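PDB 6DYM: ebony from Drosophila melanogaster, which probably joins beta-alanine to amines such as dopamine as a nonribosomal peptide synthetase, its C-terminal condensation domain (this chain) forming the amide bond. Local coordinates for residues Leu2-Val7 against Phe62-Thr67; Ile18-Ala23 against Ile73-Asn78. All coordinates share one frame; numbering follows the deposited sequence. Where two conformers were deposited one is given.

How the contacts relate
Contact 1 pairs the N-terminal strand 4-8 with strand 62-66, and contact 2 sets helix 14-25 against strand 71-80; their centres lie about 13 Å apart. Along the chain the elements alternate: strand 4-8, helix 14-25, strand 62-66, strand 71-80. Strands 62-66 and 71-80 are neighbours in one mixed seven-stranded sheet, so the two contacts meet directly, with Val64 N 2.8 Å from Gly74 O and Val64 O 2.9 Å from Ile73 N, both probable hydrogen bonds. Contact 1 thus builds the sheet's outer margin, while contact 2 covers an inner strand. The strand order matches the N-acetyltransferase (GNAT) fold, consistent with an atypical condensation domain.

Contact 1 (Leu2-Val7 against Phe62-Thr67); sequences LKMEAV and FVVYDT
Met4 and Val64 meet on one face of the paired strands, where Met4 CG rests 3.7 Å from Val64 CG1 and the two side chains pass at a slant. The first torsion of Val64 (chi1 176°) sets CG1 anti to the backbone N, beside its carbonyl carbon, and this is the branch that touches Met4. Farther along that face, Ala6 CB approaches Phe62 CD1 more loosely; helix 133-153 packs over this side, Phe142 on Met4 and Met143 on Val64. On the other face Val7 meets the Tyr65 ring, Val7 CG2 lying 3.6 Å from Tyr65 CD2, while the ring's OH reaches past the two segments to bond His13 NE2.

The backbones between these faces run antiparallel, at 154° between their axes. Glu5 and Tyr65 exchange two bonds, as do Val7 and Val63; the nearly straight Tyr65 N to Glu5 O bond is 2.8 Å long. Just before Glu5, Met4 CA stands 3.1 Å from Tyr65 O, a CA-H...O contact beside the Glu5-Tyr65 pair.

Toward the polar end, Lys3 O receives Thr67 N at 2.9 Å; in one of two conformers Thr67 OG1 adds a doubtful, weak second bond to Lys3 O. Asp66 CG stands anti to its backbone N (chi1 -178°); its carboxylate meets Leu2 CD1, closest through Asp66 OD2 at 3.4 Å. Asp66 OD1 accepts a bond from Asn68 N and another from a water 2.7 Å away, which in turn accepts from Lys3 N, bridging the strand ends.

The alternation of hydrogen-bonded and non-hydrogen-bonded pairs is that of a regular antiparallel pair; strand 4-8, outermost in the sheet of this chain, makes it an edge pair, as the first two strands form in GNAT-like folds.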
ATOM      1  N   LEU A   2      -3.614   7.183 -22.445  1.00 43.36           N
ATOM      2  CA  LEU A   2      -4.223   6.128 -21.646  1.00 43.38           C
ATOM      3  C   LEU A   2      -5.516   6.637 -21.017  1.00 36.86           C
ATOM      4  O   LEU A   2      -5.513   7.649 -20.311  1.00 44.27           O
ATOM      5  CB  LEU A   2      -3.248   5.654 -20.571  1.00 39.85           C
ATOM      6  CG  LEU A   2      -3.689   4.467 -19.714  1.00 34.15           C
ATOM      7  CD1 LEU A   2      -4.055   3.275 -20.578  1.00 33.17           C
ATOM      8  CD2 LEU A   2      -2.586   4.100 -18.728  1.00 32.00           C
ATOM      9  N   LYS A   3      -6.620   5.941 -21.274  1.00 35.61           N
ATOM     10  CA  LYS A   3      -7.921   6.292 -20.719  1.00 40.50           C
ATOM     11  C   LYS A   3      -8.290   5.276 -19.648  1.00 31.40           C
ATOM     12  O   LYS A   3      -8.248   4.068 -19.897  1.00 33.35           O
ATOM     13  CB  LYS A   3      -8.991   6.333 -21.813  1.00 46.45           C
ATOM     14  CG  LYS A   3      -8.684   7.300 -22.943  1.00 47.98           C
ATOM     15  CD  LYS A   3      -9.033   8.731 -22.567  1.00 51.77           C
ATOM     16  CE  LYS A   3      -9.276   9.572 -23.809  1.00 55.78           C
ATOM     17  NZ  LYS A   3     -10.074  10.792 -23.514  1.00 61.34           N
ATOM     18  N   MET A   4      -8.658   5.764 -18.466  1.00 28.25           N
ATOM     19  CA  MET A   4      -8.812   4.909 -17.300  1.00 31.61           C
ATOM     20  C   MET A   4     -10.144   5.157 -16.609  1.00 30.10           C
ATOM     21  O   MET A   4     -10.725   6.241 -16.693  1.00 30.88           O
ATOM     22  CB  MET A   4      -7.672   5.127 -16.296  1.00 25.79           C
ATOM     23  CG  MET A   4      -6.362   4.486 -16.709  1.00 30.75           C
ATOM     24  SD  MET A   4      -4.989   5.099 -15.721  1.00 27.10           S
ATOM     25  CE  MET A   4      -4.872   6.783 -16.313  1.00 23.12           C
ATOM     26  N   GLU A   5     -10.608   4.135 -15.894  1.00 28.29           N
ATOM     27  CA  GLU A   5     -11.817   4.238 -15.094  1.00 29.86           C
ATOM     28  C   GLU A   5     -11.628   3.473 -13.793  1.00 24.10           C
ATOM     29  O   GLU A   5     -11.128   2.345 -13.801  1.00 22.99           O
ATOM     30  CB  GLU A   5     -13.028   3.694 -15.850  1.00 23.85           C
ATOM     31  CG  GLU A   5     -14.300   3.692 -15.030  1.00 29.96           C
ATOM     32  CD  GLU A   5     -15.457   3.034 -15.759  1.00 43.59           C
ATOM     33  OE1 GLU A   5     -15.233   2.464 -16.851  1.00 42.72           O
ATOM     34  OE2 GLU A   5     -16.589   3.081 -15.234  1.00 43.60           O
ATOM     35  N   ALA A   6     -12.037   4.085 -12.685  1.00 25.85           N
ATOM     36  CA  ALA A   6     -11.967   3.457 -11.373  1.00 29.07           C
ATOM     37  C   ALA A   6     -13.275   2.737 -11.084  1.00 30.34           C
ATOM     38  O   ALA A   6     -14.350   3.339 -11.156  1.00 32.71           O
ATOM     39  CB  ALA A   6     -11.689   4.499 -10.289  1.00 25.68           C
ATOM     40  N   VAL A   7     -13.180   1.455 -10.748  1.00 24.75           N
ATOM     41  CA  VAL A   7     -14.349   0.612 -10.511  1.00 26.90           C
ATOM     42  C   VAL A   7     -14.242   0.005  -9.116  1.00 25.13           C
ATOM     43  O   VAL A   7     -13.186  -0.543  -8.768  1.00 22.57           O
ATOM     44  CB  VAL A   7     -14.461  -0.476 -11.591  1.00 30.83           C
ATOM     45  CG1 VAL A   7     -15.462  -1.541 -11.182  1.00 30.71           C
ATOM     46  CG2 VAL A   7     -14.842   0.147 -12.929  1.00 31.11           C
ATOM     47  N   PHE A  62     -10.566  -0.214  -4.973  1.00 22.97           N
ATOM     48  CA  PHE A  62     -11.017  -0.159  -6.357  1.00 24.32           C
ATOM     49  C   PHE A  62      -9.946  -0.725  -7.276  1.00 26.67           C
ATOM     50  O   PHE A  62      -8.789  -0.902  -6.885  1.00 21.65           O
ATOM     51  CB  PHE A  62     -11.397   1.272  -6.778  1.00 22.21           C
ATOM     52  CG  PHE A  62     -10.274   2.281  -6.665  1.00 23.38           C
ATOM     53  CD1 PHE A  62      -9.344   2.428  -7.685  1.00 23.96           C
ATOM     54  CD2 PHE A  62     -10.176   3.107  -5.556  1.00 23.32           C
ATOM     55  CE1 PHE A  62      -8.325   3.358  -7.588  1.00 20.35           C
ATOM     56  CE2 PHE A  62      -9.164   4.042  -5.454  1.00 26.10           C
ATOM     57  CZ  PHE A  62      -8.236   4.170  -6.475  1.00 26.61           C
ATOM     58  N   VAL A  63     -10.360  -1.026  -8.504  1.00 24.34           N
ATOM     59  CA  VAL A  63      -9.454  -1.391  -9.582  1.00 24.33           C
ATOM     60  C   VAL A  63      -9.524  -0.305 -10.650  1.00 27.72           C
ATOM     61  O   VAL A  63     -10.494   0.454 -10.744  1.00 23.13           O
ATOM     62  CB  VAL A  63      -9.787  -2.776 -10.185  1.00 27.24           C
ATOM     63  CG1 VAL A  63      -9.500  -3.884  -9.188  1.00 23.99           C
ATOM     64  CG2 VAL A  63     -11.247  -2.827 -10.630  1.00 20.33           C
ATOM     65  N   VAL A  64      -8.478  -0.229 -11.465  1.00 22.90           N
ATOM     66  CA  VAL A  64      -8.413   0.733 -12.560  1.00 22.03           C
ATOM     67  C   VAL A  64      -8.445  -0.041 -13.868  1.00 24.37           C
ATOM     68  O   VAL A  64      -7.594  -0.908 -14.106  1.00 25.51           O
ATOM     69  CB  VAL A  64      -7.162   1.619 -12.477  1.00 28.06           C
ATOM     70  CG1 VAL A  64      -7.083   2.532 -13.698  1.00 26.11           C
ATOM     71  CG2 VAL A  64      -7.188   2.436 -11.204  1.00 26.48           C
ATOM     72  N   TYR A  65      -9.420   0.278 -14.712  1.00 27.42           N
ATOM     73  CA  TYR A  65      -9.551  -0.315 -16.033  1.00 33.11           C
ATOM     74  C   TYR A  65      -8.909   0.588 -17.078  1.00 29.81           C
ATOM     75  O   TYR A  65      -9.054   1.813 -17.028  1.00 27.34           O
ATOM     76  CB  TYR A  65     -11.028  -0.535 -16.383  1.00 31.02           C
ATOM     77  CG  TYR A  65     -11.631  -1.802 -15.804  1.00 36.74           C
ATOM     78  CD1 TYR A  65     -11.568  -3.007 -16.497  1.00 35.76           C
ATOM     79  CD2 TYR A  65     -12.273  -1.788 -14.571  1.00 29.72           C
ATOM     80  CE1 TYR A  65     -12.119  -4.166 -15.972  1.00 34.50           C
ATOM     81  CE2 TYR A  65     -12.828  -2.942 -14.038  1.00 28.47           C
ATOM     82  CZ  TYR A  65     -12.748  -4.127 -14.742  1.00 36.26           C
ATOM     83  OH  TYR A  65     -13.297  -5.277 -14.220  1.00 33.81           O
ATOM     84  N   ASP A  66      -8.185  -0.019 -18.014  1.00 29.32           N
ATOM     85  CA  ASP A  66      -7.881   0.624 -19.291  1.00 30.52           C
ATOM     86  C   ASP A  66      -9.163   0.542 -20.109  1.00 34.53           C
ATOM     87  O   ASP A  66      -9.533  -0.529 -20.590  1.00 31.36           O
ATOM     88  CB  ASP A  66      -6.711  -0.072 -19.985  1.00 31.40           C
ATOM     89  CG  ASP A  66      -6.307   0.596 -21.309  1.00 39.31           C
ATOM     90  OD1 ASP A  66      -7.099   1.363 -21.900  1.00 31.20           O
ATOM     91  OD2 ASP A  66      -5.178   0.331 -21.771  1.00 33.56           O
ATOM     92  N   THR A  67      -9.861   1.675 -20.247  1.00 32.90           N
ATOM     93  CA  THR A  67     -11.152   1.662 -20.928  0.70 38.91           C
ATOM     94  C   THR A  67     -11.025   1.299 -22.400  1.00 45.72           C
ATOM     95  O   THR A  67     -11.998   0.819 -22.994  1.00 49.28           O
ATOM     96  CB  THR A  67     -11.853   3.015 -20.785  0.70 38.90           C
ATOM     97  OG1 THR A  67     -11.091   4.025 -21.457  0.70 39.19           O
ATOM     98  CG2 THR A  67     -12.004   3.387 -19.314  0.70 40.12           C
TER
HETATM   99  O   HOH W   1      -6.741   3.776 -23.097  1.00 42.94           O

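Contact 2 (Ile18-Ala23 against Ile73-Asn78); sequences IDIIVA and IGTALN
Thr75 divides its side chain between the sheet and the helix: OG1 gives a hydrogen bond to Phe62 O on the neighbouring strand, and CG2 turns to Ile20 and Ile21. The setting is helix-on-sheet packing in a GNAT-like fold, with the axes of helix 18-23 and strand 73-78 at 88° to each other and 8.6 Å apart at closest approach. No hydrogen bond joins the two segments, so the join is made by apolar atoms.

The torsion of Thr75 (chi1 -170°) places OG1 anti to the backbone N, which leaves CG2 between N and the carbonyl carbon. That methyl lies 4.1 Å from Ile20 CG2 and equally far from Ile21 CD1. Ile20 crosses Thr75 at a slant, Ile21 at about a right angle.

Ile73 and Gly74 form a classic beta bulge opposite Val64, and it is their backbone that Ile20 covers. Ile20 CD1 ends over the peptide link, 3.6 Å from Gly74 N and 3.8 Å from Ile73 C. The CB of Ile73 is directed away from the helix, and its side chain touches Leu2 and Leu131.

At the other end of the strand, Leu48 of helix 41-58 touches both Ile21 and Leu77, joining them in a buried apolar patch. The direct approach between that pair is wider: Ile21 CG1 comes within 4.5 Å of Leu77 CD1.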
ATOM      1  N   ILE A  18      -4.689 -10.235  -7.389  1.00 29.92           N
ATOM      2  CA  ILE A  18      -3.549 -10.988  -6.873  1.00 31.28           C
ATOM      3  C   ILE A  18      -2.386 -10.923  -7.853  1.00 32.42           C
ATOM      4  O   ILE A  18      -1.236 -10.681  -7.468  1.00 31.91           O
ATOM      5  CB  ILE A  18      -3.956 -12.442  -6.576  1.00 38.46           C
ATOM      6  CG1 ILE A  18      -4.671 -12.528  -5.228  1.00 34.23           C
ATOM      7  CG2 ILE A  18      -2.736 -13.357  -6.601  1.00 36.44           C
ATOM      8  CD1 ILE A  18      -5.348 -13.867  -4.978  1.00 41.15           C
ATOM      9  N   ASP A  19      -2.674 -11.129  -9.140  1.00 34.29           N
ATOM     10  CA  ASP A  19      -1.630 -11.065 -10.158  1.00 34.30           C
ATOM     11  C   ASP A  19      -0.924  -9.716 -10.147  1.00 36.07           C
ATOM     12  O   ASP A  19       0.308  -9.652 -10.240  1.00 36.49           O
ATOM     13  CB  ASP A  19      -2.227 -11.343 -11.537  1.00 35.22           C
ATOM     14  CG  ASP A  19      -2.747 -12.760 -11.670  1.00 49.47           C
ATOM     15  OD1 ASP A  19      -2.320 -13.619 -10.867  1.00 44.42           O
ATOM     16  OD2 ASP A  19      -3.580 -13.012 -12.570  1.00 45.49           O
ATOM     17  N   ILE A  20      -1.685  -8.626 -10.037  1.00 34.53           N
ATOM     18  CA  ILE A  20      -1.074  -7.300 -10.038  1.00 30.60           C
ATOM     19  C   ILE A  20      -0.207  -7.104  -8.800  1.00 34.82           C
ATOM     20  O   ILE A  20       0.924  -6.614  -8.892  1.00 34.84           O
ATOM     21  CB  ILE A  20      -2.157  -6.212 -10.159  1.00 30.28           C
ATOM     22  CG1 ILE A  20      -2.664  -6.143 -11.600  1.00 27.53           C
ATOM     23  CG2 ILE A  20      -1.611  -4.847  -9.720  1.00 31.89           C
ATOM     24  CD1 ILE A  20      -3.614  -5.006 -11.862  1.00 32.60           C
ATOM     25  N   ILE A  21      -0.713  -7.494  -7.627  1.00 35.19           N
ATOM     26  CA  ILE A  21       0.032  -7.276  -6.390  1.00 34.65           C
ATOM     27  C   ILE A  21       1.281  -8.148  -6.348  1.00 38.99           C
ATOM     28  O   ILE A  21       2.366  -7.683  -5.976  1.00 48.41           O
ATOM     29  CB  ILE A  21      -0.874  -7.523  -5.169  1.00 38.09           C
ATOM     30  CG1 ILE A  21      -1.938  -6.426  -5.057  1.00 38.77           C
ATOM     31  CG2 ILE A  21      -0.046  -7.609  -3.896  1.00 41.43           C
ATOM     32  CD1 ILE A  21      -1.367  -5.028  -4.875  1.00 39.28           C
ATOM     33  N   VAL A  22       1.154  -9.423  -6.728  1.00 35.14           N
ATOM     34  CA  VAL A  22       2.305 -10.323  -6.706  1.00 40.70           C
ATOM     35  C   VAL A  22       3.397  -9.808  -7.636  1.00 47.56           C
ATOM     36  O   VAL A  22       4.575  -9.741  -7.264  1.00 52.16           O
ATOM     37  CB  VAL A  22       1.875 -11.756  -7.078  1.00 43.49           C
ATOM     38  CG1 VAL A  22       3.091 -12.619  -7.395  1.00 42.53           C
ATOM     39  CG2 VAL A  22       1.062 -12.372  -5.955  1.00 37.13           C
ATOM     40  N   ALA A  23       3.019  -9.422  -8.856  1.00 44.77           N
ATOM     41  CA  ALA A  23       4.000  -8.891  -9.796  1.00 43.59           C
ATOM     42  C   ALA A  23       4.596  -7.581  -9.295  1.00 49.61           C
ATOM     43  O   ALA A  23       5.803  -7.348  -9.434  1.00 53.84           O
ATOM     44  CB  ALA A  23       3.358  -8.693 -11.169  1.00 44.16           C
ATOM     45  N   ILE A  73      -5.497  -2.612 -15.020  1.00 24.81           N
ATOM     46  CA  ILE A  73      -4.088  -2.240 -15.074  1.00 19.15           C
ATOM     47  C   ILE A  73      -3.558  -1.744 -13.741  1.00 23.76           C
ATOM     48  O   ILE A  73      -2.358  -1.473 -13.633  1.00 25.33           O
ATOM     49  CB  ILE A  73      -3.813  -1.187 -16.169  1.00 23.65           C
ATOM     50  CG1 ILE A  73      -4.580   0.103 -15.879  1.00 23.10           C
ATOM     51  CG2 ILE A  73      -4.169  -1.727 -17.549  1.00 25.09           C
ATOM     52  CD1 ILE A  73      -4.092   1.290 -16.686  1.00 26.08           C
ATOM     53  N   GLY A  74      -4.404  -1.605 -12.727  1.00 24.44           N
ATOM     54  CA  GLY A  74      -3.932  -1.140 -11.432  1.00 24.52           C
ATOM     55  C   GLY A  74      -4.978  -1.372 -10.366  1.00 24.87           C
ATOM     56  O   GLY A  74      -6.147  -1.643 -10.659  1.00 21.27           O
ATOM     57  N   THR A  75      -4.545  -1.260  -9.110  1.00 20.64           N
ATOM     58  CA  THR A  75      -5.491  -1.442  -8.020  1.00 23.78           C
ATOM     59  C   THR A  75      -5.010  -0.693  -6.783  1.00 23.90           C
ATOM     60  O   THR A  75      -3.806  -0.569  -6.538  1.00 22.38           O
ATOM     61  CB  THR A  75      -5.717  -2.931  -7.700  1.00 25.22           C
ATOM     62  OG1 THR A  75      -6.824  -3.057  -6.800  1.00 26.48           O
ATOM     63  CG2 THR A  75      -4.476  -3.564  -7.061  1.00 25.01           C
ATOM     64  N   ALA A  76      -5.974  -0.191  -6.018  1.00 22.02           N
ATOM     65  CA  ALA A  76      -5.718   0.518  -4.768  1.00 26.13           C
ATOM     66  C   ALA A  76      -6.550  -0.144  -3.678  1.00 26.92           C
ATOM     67  O   ALA A  76      -7.784  -0.098  -3.724  1.00 25.84           O
ATOM     68  CB  ALA A  76      -6.061   2.001  -4.891  1.00 19.24           C
ATOM     69  N   LEU A  77      -5.880  -0.761  -2.710  1.00 22.15           N
ATOM     70  CA  LEU A  77      -6.538  -1.462  -1.612  1.00 24.51           C
ATOM     71  C   LEU A  77      -6.466  -0.596  -0.359  1.00 27.13           C
ATOM     72  O   LEU A  77      -5.375  -0.197   0.060  1.00 24.62           O
ATOM     73  CB  LEU A  77      -5.883  -2.823  -1.371  1.00 22.38           C
ATOM     74  CG  LEU A  77      -5.684  -3.676  -2.628  1.00 29.92           C
ATOM     75  CD1 LEU A  77      -5.166  -5.059  -2.268  1.00 29.19           C
ATOM     76  CD2 LEU A  77      -6.984  -3.775  -3.419  1.00 22.12           C
ATOM     77  N   ASN A  78      -7.626  -0.301   0.226  1.00 21.68           N
ATOM     78  CA  ASN A  78      -7.733   0.620   1.344  1.00 18.87           C
ATOM     79  C   ASN A  78      -8.586   0.016   2.444  1.00 24.21           C
ATOM     80  O   ASN A  78      -9.516  -0.751   2.180  1.00 21.82           O
ATOM     81  CB  ASN A  78      -8.347   1.948   0.912  1.00 21.74           C
ATOM     82  CG  ASN A  78      -7.637   2.545  -0.269  1.00 25.24           C
ATOM     83  OD1 ASN A  78      -6.434   2.772  -0.215  1.00 27.08           O
ATOM     84  ND2 ASN A  78      -8.369   2.787  -1.355  1.00 23.01           N
TER